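PDB 3RH7: hypothetical oxidoreductase from Sinorhizobium meliloti, which binds FMN and is probably a flavin reductase that uses NADPH, with an FMN-binding split barrel followed by a second, mixed alpha/beta region. Local coordinates for residues A[183-188]-A[246-251]; A[83-88]-A[122-127]; A[232-237]-A[251-256]. All coordinates share one frame; numbering follows the deposited sequence.

Overall arrangement
Interactions 1 and 3 belong to one mixed four-stranded sheet: they share strand 249-257 and Ile251, their centres are about 14 Å apart, and the strand pairs in parallel with 184-191 and antiparallel with 232-242. Interaction 2 lies in the other sheet, that of the flavin-binding barrel, its centre about 33 Å from that of interaction 1. It is the most buried of the three and is carried mainly by backbone bonds, small apolar side chains and one serine hydroxyl. Interaction 1 is partly buried and adds a charged network at its exposed end. Interaction 3, also partly buried, combines hairpin backbone bonds with an aromatic ring held between aliphatic groups. Interactions 2 and 3 both touch the second subunit.

Interaction 1 of 3, residues A[183-188]-A[246-251]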
# COMPACT_ATOMS: atom_id res chain seq x y z
N GLU A 183 -13.74 17.48 19.95
CA GLU A 183 -13.68 16.07 20.36
C GLU A 183 -14.04 15.15 19.19
O GLU A 183 -14.84 15.54 18.32
CB GLU A 183 -14.56 15.76 21.60
CG GLU A 183 -16.05 15.88 21.33
CD GLU A 183 -17.04 15.58 22.43
OE1 GLU A 183 -16.64 15.45 23.61
OE2 GLU A 183 -18.25 15.55 22.11
N ILE A 184 -13.38 13.99 19.12
CA ILE A 184 -13.63 13.01 18.08
C ILE A 184 -14.09 11.68 18.72
O ILE A 184 -13.59 11.28 19.79
CB ILE A 184 -12.40 12.77 17.16
CG1 ILE A 184 -11.12 12.53 18.00
CG2 ILE A 184 -12.24 13.87 16.11
CD1 ILE A 184 -9.72 12.75 17.40
N ARG A 185 -15.03 11.01 18.05
CA ARG A 185 -15.41 9.68 18.48
C ARG A 185 -14.51 8.72 17.73
O ARG A 185 -14.53 8.69 16.49
CB ARG A 185 -16.89 9.41 18.21
CG ARG A 185 -17.18 7.95 18.40
CD ARG A 185 -18.59 7.60 18.06
NE ARG A 185 -19.50 7.88 19.16
CZ ARG A 185 -20.40 8.85 19.12
NH1 ARG A 185 -20.51 9.62 18.03
NH2 ARG A 185 -21.22 9.05 20.15
N LEU A 186 -13.67 7.99 18.47
CA LEU A 186 -12.75 7.03 17.87
C LEU A 186 -13.41 5.69 17.81
O LEU A 186 -13.65 5.07 18.85
CB LEU A 186 -11.45 6.94 18.67
CG LEU A 186 -10.69 8.22 18.91
CD1 LEU A 186 -9.44 7.92 19.63
CD2 LEU A 186 -10.39 8.92 17.59
N GLY A 187 -13.75 5.26 16.60
CA GLY A 187 -14.37 3.96 16.38
C GLY A 187 -13.44 2.99 15.69
O GLY A 187 -12.40 3.40 15.15
N ALA A 188 -13.79 1.71 15.67
CA ALA A 188 -12.97 0.71 15.02
C ALA A 188 -13.78 -0.42 14.42
O ALA A 188 -14.76 -0.87 15.01
CB ALA A 188 -11.96 0.14 16.00
N ASP A 246 -25.82 13.20 15.48
CA ASP A 246 -25.00 13.48 16.65
C ASP A 246 -24.35 14.87 16.64
O ASP A 246 -24.26 15.53 17.68
CB ASP A 246 -23.89 12.45 16.58
CG ASP A 246 -23.26 11.95 17.84
OD1 ASP A 246 -23.96 11.95 18.89
OD2 ASP A 246 -22.15 11.41 17.76
N GLY A 247 -23.81 15.22 15.47
CA GLY A 247 -23.05 16.45 15.25
C GLY A 247 -21.56 16.22 15.41
O GLY A 247 -20.75 17.04 14.95
N ARG A 248 -21.18 15.08 16.02
CA ARG A 248 -19.83 14.72 16.39
C ARG A 248 -18.95 14.21 15.26
O ARG A 248 -19.33 13.35 14.45
CB ARG A 248 -19.91 13.65 17.46
CG ARG A 248 -18.59 13.38 18.19
CD ARG A 248 -18.78 12.47 19.37
NE ARG A 248 -19.71 13.04 20.34
CZ ARG A 248 -20.06 12.43 21.47
NH1 ARG A 248 -19.53 11.25 21.79
NH2 ARG A 248 -20.92 13.00 22.31
N GLN A 249 -17.70 14.70 15.28
CA GLN A 249 -16.64 14.26 14.38
C GLN A 249 -16.31 12.80 14.72
O GLN A 249 -16.21 12.43 15.88
CB GLN A 249 -15.40 15.15 14.52
CG GLN A 249 -15.46 16.50 13.81
CD GLN A 249 -15.86 16.50 12.33
OE1 GLN A 249 -16.44 17.47 11.84
NE2 GLN A 249 -15.54 15.45 11.57
N ASN A 250 -16.16 11.97 13.69
CA ASN A 250 -15.91 10.55 13.85
C ASN A 250 -14.66 10.09 13.07
O ASN A 250 -14.58 10.32 11.86
CB ASN A 250 -17.16 9.80 13.37
CG ASN A 250 -18.00 9.23 14.46
OD1 ASN A 250 -17.66 8.19 15.05
ND2 ASN A 250 -19.13 9.88 14.72
N ILE A 251 -13.68 9.45 13.76
CA ILE A 251 -12.47 8.87 13.16
C ILE A 251 -12.56 7.35 13.39
O ILE A 251 -12.49 6.89 14.54
CB ILE A 251 -11.13 9.48 13.68
CG1 ILE A 251 -10.99 10.96 13.22
CG2 ILE A 251 -9.93 8.66 13.23
CD1 ILE A 251 -9.87 11.73 13.83
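The two central strands of a mixed four-stranded sheet, order 208-211, 184-191, 249-257, 232-242, meet here in parallel, and a salt-bridge network flanks their N-terminal ends. The segment axes diverge by 28°. Arg185, paired with Asn250, uses both of its backbone groups: Arg185 N donates to Gln249 O at 2.8 Å, and Ile251 N donates to Arg185 O at 3.0 Å, both donors close to the carbonyl plane. Gly187 N continues the ladder to Ile251 O at 2.9 Å, this donor standing above the carbonyl plane.

On the face bearing Arg185 and Asn250, the arginine CG is anti to the backbone N and the chain bends at chi3 (-83°), which carries the guanidinium over to the segment before strand 249-257. There Asp246 OD2 lies in the guanidinium plane and accepts Arg185 NH1 at a modelled 2.4 Å, a hydrogen-bonded salt bridge, while the Asn250 amide runs alongside the arginine. The Arg248 guanidinium lies 13° from parallel to that of Arg185, with Arg248 NH1 at 3.2 Å from Arg185 NH2. This proximity of like charges is probably eased by Asp246 and by Glu183, whose OE2 sits over the opposite face of the Arg248 guanidinium, at 3.4 Å from Arg248 NE. That last pair, by contrast, is a salt bridge of charges alone, since no N-H points at the oxygen. Arg185 NE is bonded to Asn208 on the neighbouring strand.

On the reverse face, Ile184 CD1 touches Ile251 CD1 at 3.7 Å, and Leu186 lies beside Ile251. Leu186 packs on helix 216-228 and Ile251 on helix 169-181. At this place the sheet is thus apolar and helix-covered on one side and polar at Arg185 and Asn250, consistent with a Nudix-like alpha/beta region.

Interaction 2 of 3, residues A[83-88]-A[122-127]; sequences AINVLS and SDVAAW
A classic beta bulge marks the start of strand 126-138 where it pairs antiparallel with strand 81-86 in the flavin-reductase barrel. Ala125 and Ala126 both face Val86, whose carbonyl takes two N-H groups: Ala125 N at 2.8 Å from Val86 O, nearly along the C=O axis, and Ala126 N, weakly, at 3.4 Å from the same oxygen. In return Val86 N donates to Ala126 O at 2.7 Å, again almost in line with the carbonyl. The next pair, Asn85 with Trp127, is non-hydrogen-bonded.

Side chains fill in around this ladder. The CB atoms of Val86 and Ala126 lie 4.2 Å apart, on a face where Phe28 of the second subunit packs on Val86 and Ala27 of that subunit on Ala126. Beyond the bulge, Ser88 OG, held between its backbone N and carbonyl carbon (chi1 68°), donates to Asp123 O at 2.9 Å. Asn85 turns its amide to strand 119-121, accepting from Phe121 N and donating to Pro119 O.

With Val86 O gripped twice, once weakly, and main-chain atoms satisfying the buried Ser88 hydroxyl and Asn85 amide, the join is held mostly by backbone bonding.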
# COMPACT_ATOMS: atom_id res chain seq x y z
N ALA A 83 -5.27 -3.81 -20.86
CA ALA A 83 -4.84 -2.57 -20.22
C ALA A 83 -4.95 -2.68 -18.71
O ALA A 83 -5.86 -3.32 -18.19
CB ALA A 83 -5.66 -1.39 -20.72
N ILE A 84 -4.03 -2.03 -18.01
CA ILE A 84 -4.05 -2.03 -16.55
C ILE A 84 -4.43 -0.62 -16.06
O ILE A 84 -3.68 0.32 -16.31
CB ILE A 84 -2.69 -2.51 -15.99
CG1 ILE A 84 -2.49 -4.02 -16.22
CG2 ILE A 84 -2.48 -2.10 -14.54
CD1 ILE A 84 -3.26 -4.95 -15.34
N ASN A 85 -5.59 -0.48 -15.39
CA ASN A 85 -5.99 0.83 -14.86
C ASN A 85 -5.73 0.89 -13.35
O ASN A 85 -6.47 0.24 -12.58
CB ASN A 85 -7.47 1.14 -15.17
CG ASN A 85 -7.76 1.43 -16.61
OD1 ASN A 85 -7.64 2.56 -17.07
ND2 ASN A 85 -8.23 0.43 -17.34
N VAL A 86 -4.67 1.64 -12.92
CA VAL A 86 -4.27 1.82 -11.50
C VAL A 86 -5.23 2.90 -10.94
O VAL A 86 -5.12 4.08 -11.28
CB VAL A 86 -2.74 2.15 -11.37
CG1 VAL A 86 -2.30 2.34 -9.94
CG2 VAL A 86 -1.89 1.09 -12.04
N LEU A 87 -6.24 2.47 -10.18
CA LEU A 87 -7.30 3.34 -9.68
C LEU A 87 -6.82 4.41 -8.69
O LEU A 87 -5.87 4.18 -7.97
CB LEU A 87 -8.39 2.49 -9.01
CG LEU A 87 -9.06 1.40 -9.84
CD1 LEU A 87 -10.07 0.68 -9.00
CD2 LEU A 87 -9.76 1.97 -11.10
N SER A 88 -7.47 5.57 -8.67
CA SER A 88 -7.08 6.65 -7.75
C SER A 88 -7.91 6.61 -6.43
O SER A 88 -8.81 5.77 -6.30
CB SER A 88 -7.25 7.98 -8.45
OG SER A 88 -8.63 8.21 -8.64
N SER A 122 -10.98 7.05 -16.95
CA SER A 122 -10.59 8.42 -16.67
C SER A 122 -10.37 8.63 -15.17
O SER A 122 -10.80 7.82 -14.34
CB SER A 122 -11.61 9.41 -17.24
OG SER A 122 -12.89 9.12 -16.71
N ASP A 123 -9.63 9.69 -14.84
CA ASP A 123 -9.28 10.08 -13.47
C ASP A 123 -8.49 8.96 -12.72
O ASP A 123 -8.51 8.92 -11.49
CB ASP A 123 -10.53 10.54 -12.66
CG ASP A 123 -11.53 11.40 -13.44
OD1 ASP A 123 -11.10 12.42 -14.03
OD2 ASP A 123 -12.74 11.03 -13.47
N VAL A 124 -7.76 8.09 -13.46
CA VAL A 124 -6.99 7.01 -12.84
C VAL A 124 -5.66 7.56 -12.36
O VAL A 124 -5.26 8.64 -12.79
CB VAL A 124 -6.82 5.76 -13.74
CG1 VAL A 124 -8.16 5.15 -14.09
CG2 VAL A 124 -6.01 6.05 -15.00
N ALA A 125 -4.98 6.83 -11.47
CA ALA A 125 -3.67 7.22 -10.92
C ALA A 125 -2.57 7.01 -11.96
O ALA A 125 -1.54 7.71 -11.91
CB ALA A 125 -3.38 6.41 -9.66
N ALA A 126 -2.79 6.04 -12.89
CA ALA A 126 -1.92 5.58 -13.99
C ALA A 126 -2.59 4.45 -14.77
O ALA A 126 -3.33 3.65 -14.19
CB ALA A 126 -0.58 5.09 -13.46
N TRP A 127 -2.31 4.37 -16.07
CA TRP A 127 -2.82 3.30 -16.95
C TRP A 127 -1.71 2.82 -17.89
O TRP A 127 -0.80 3.59 -18.24
CB TRP A 127 -4.08 3.70 -17.73
CG TRP A 127 -3.93 4.86 -18.67
CD1 TRP A 127 -4.37 6.14 -18.46
CD2 TRP A 127 -3.40 4.84 -20.01
NE1 TRP A 127 -4.15 6.91 -19.59
CE2 TRP A 127 -3.55 6.13 -20.55
CE3 TRP A 127 -2.82 3.84 -20.80
CZ2 TRP A 127 -3.12 6.47 -21.84
CZ3 TRP A 127 -2.36 4.18 -22.07
CH2 TRP A 127 -2.53 5.47 -22.58

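Interaction 3 of 3, residues A[232-237]-A[251-256]; sequences VTIGFL and IVYHAL
Four backbone hydrogen bonds join residues 232-237 to 251-256, part of the hairpin of strands 232-242 and 249-257. Thr233 and Leu256 form an antiparallel hydrogen-bonded pair, with Thr233 N to Leu256 O and Leu256 N to Thr233 O each 3.0 Å. Farther along, Gly235 N donates to His254 O at 2.8 Å, and His254 N to Phe236 O at 2.9 Å; between Ile234-Ala255 and Leu237-Tyr253 the register slips by one residue, a beta bulge.

The CH-pi contacts centre on Tyr253, whose ring lies between two aliphatic groups. Leu237 CD2 stands 3.5 Å from the Tyr253 ring centroid, 11° off the normal, while Ile234 CG2 covers the opposite face nearer the rim, 3.7 Å from the centroid. An alanine in place of Tyr253 would remove the ring that Leu237 CD2 and Ile234 CG2 both cover, and would probably loosen the packing beside the bulge.

Purely aliphatic packing adds Leu237 CD2 against Ile251 CG2 at 3.5 Å and Ile234 CD1 against Ala255 CB at 3.9 Å.

Helix 216-228 packs on Ile234 and Tyr253, helix 169-181 on Leu237, and Gly173 of the second subunit also meets Tyr253, while strand 184-191 borders 249-257 on the side away from 232-242.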
# COMPACT_ATOMS: atom_id res chain seq x y z
N VAL A 232 -4.63 -5.99 20.39
CA VAL A 232 -5.15 -5.27 19.24
C VAL A 232 -4.04 -4.57 18.47
O VAL A 232 -3.02 -4.18 19.06
CB VAL A 232 -6.25 -4.28 19.72
CG1 VAL A 232 -6.62 -3.26 18.63
CG2 VAL A 232 -7.50 -5.02 20.21
N THR A 233 -4.21 -4.48 17.14
CA THR A 233 -3.33 -3.74 16.25
C THR A 233 -4.22 -2.80 15.46
O THR A 233 -5.13 -3.24 14.75
CB THR A 233 -2.45 -4.64 15.36
OG1 THR A 233 -1.35 -5.14 16.13
CG2 THR A 233 -1.86 -3.88 14.16
N ILE A 234 -3.99 -1.48 15.61
CA ILE A 234 -4.76 -0.50 14.86
C ILE A 234 -4.06 -0.35 13.53
O ILE A 234 -2.83 -0.29 13.49
CB ILE A 234 -4.88 0.83 15.62
CG1 ILE A 234 -5.42 0.67 17.06
CG2 ILE A 234 -5.65 1.87 14.83
CD1 ILE A 234 -6.81 0.19 17.22
N GLY A 235 -4.83 -0.36 12.46
CA GLY A 235 -4.27 -0.25 11.12
C GLY A 235 -4.51 1.08 10.45
O GLY A 235 -4.26 2.14 11.03
N PHE A 236 -4.95 1.02 9.19
CA PHE A 236 -5.21 2.19 8.37
C PHE A 236 -6.56 2.77 8.71
O PHE A 236 -7.45 2.05 9.14
CB PHE A 236 -5.16 1.84 6.87
CG PHE A 236 -3.78 1.68 6.28
CD1 PHE A 236 -3.03 2.79 5.93
CD2 PHE A 236 -3.24 0.43 6.05
CE1 PHE A 236 -1.75 2.65 5.38
CE2 PHE A 236 -1.96 0.28 5.52
CZ PHE A 236 -1.22 1.39 5.19
N LEU A 237 -6.71 4.07 8.47
CA LEU A 237 -7.98 4.76 8.68
C LEU A 237 -9.04 4.15 7.76
O LEU A 237 -8.77 3.88 6.58
CB LEU A 237 -7.82 6.26 8.40
CG LEU A 237 -7.10 7.05 9.47
CD1 LEU A 237 -6.76 8.41 8.97
CD2 LEU A 237 -7.94 7.18 10.69
N ILE A 251 -13.68 9.45 13.76
CA ILE A 251 -12.47 8.87 13.16
C ILE A 251 -12.56 7.35 13.39
O ILE A 251 -12.49 6.89 14.54
CB ILE A 251 -11.13 9.48 13.68
CG1 ILE A 251 -10.99 10.96 13.22
CG2 ILE A 251 -9.93 8.66 13.23
CD1 ILE A 251 -9.87 11.73 13.83
N VAL A 252 -12.79 6.59 12.30
CA VAL A 252 -12.94 5.13 12.35
C VAL A 252 -11.71 4.48 11.73
O VAL A 252 -11.31 4.83 10.61
CB VAL A 252 -14.25 4.64 11.69
CG1 VAL A 252 -14.43 3.13 11.87
CG2 VAL A 252 -15.46 5.39 12.24
N TYR A 253 -11.08 3.58 12.50
CA TYR A 253 -9.88 2.85 12.09
C TYR A 253 -10.21 1.43 11.77
O TYR A 253 -11.20 0.89 12.26
CB TYR A 253 -8.85 2.85 13.23
CG TYR A 253 -7.86 3.98 13.21
CD1 TYR A 253 -6.71 3.90 12.42
CD2 TYR A 253 -7.99 5.07 14.05
CE1 TYR A 253 -5.72 4.88 12.48
CE2 TYR A 253 -7.02 6.07 14.09
CZ TYR A 253 -5.88 5.96 13.32
OH TYR A 253 -4.88 6.91 13.38
N HIS A 254 -9.37 0.82 10.94
CA HIS A 254 -9.50 -0.58 10.67
C HIS A 254 -8.60 -1.23 11.72
O HIS A 254 -7.55 -0.66 11.99
CB HIS A 254 -9.17 -0.94 9.21
CG HIS A 254 -9.53 -2.35 8.82
ND1 HIS A 254 -10.22 -3.22 9.70
CD2 HIS A 254 -9.26 -3.03 7.68
CE1 HIS A 254 -10.34 -4.37 9.06
NE2 HIS A 254 -9.78 -4.32 7.85
N ALA A 255 -9.04 -2.32 12.40
CA ALA A 255 -8.19 -2.93 13.42
C ALA A 255 -8.27 -4.46 13.43
O ALA A 255 -9.10 -5.03 12.74
CB ALA A 255 -8.54 -2.36 14.79
N LEU A 256 -7.37 -5.12 14.19
CA LEU A 256 -7.30 -6.57 14.33
C LEU A 256 -7.21 -6.99 15.75
O LEU A 256 -6.44 -6.40 16.52
CB LEU A 256 -6.09 -7.16 13.60
CG LEU A 256 -6.12 -7.21 12.11
CD1 LEU A 256 -4.85 -7.81 11.60
CD2 LEU A 256 -7.33 -7.96 11.60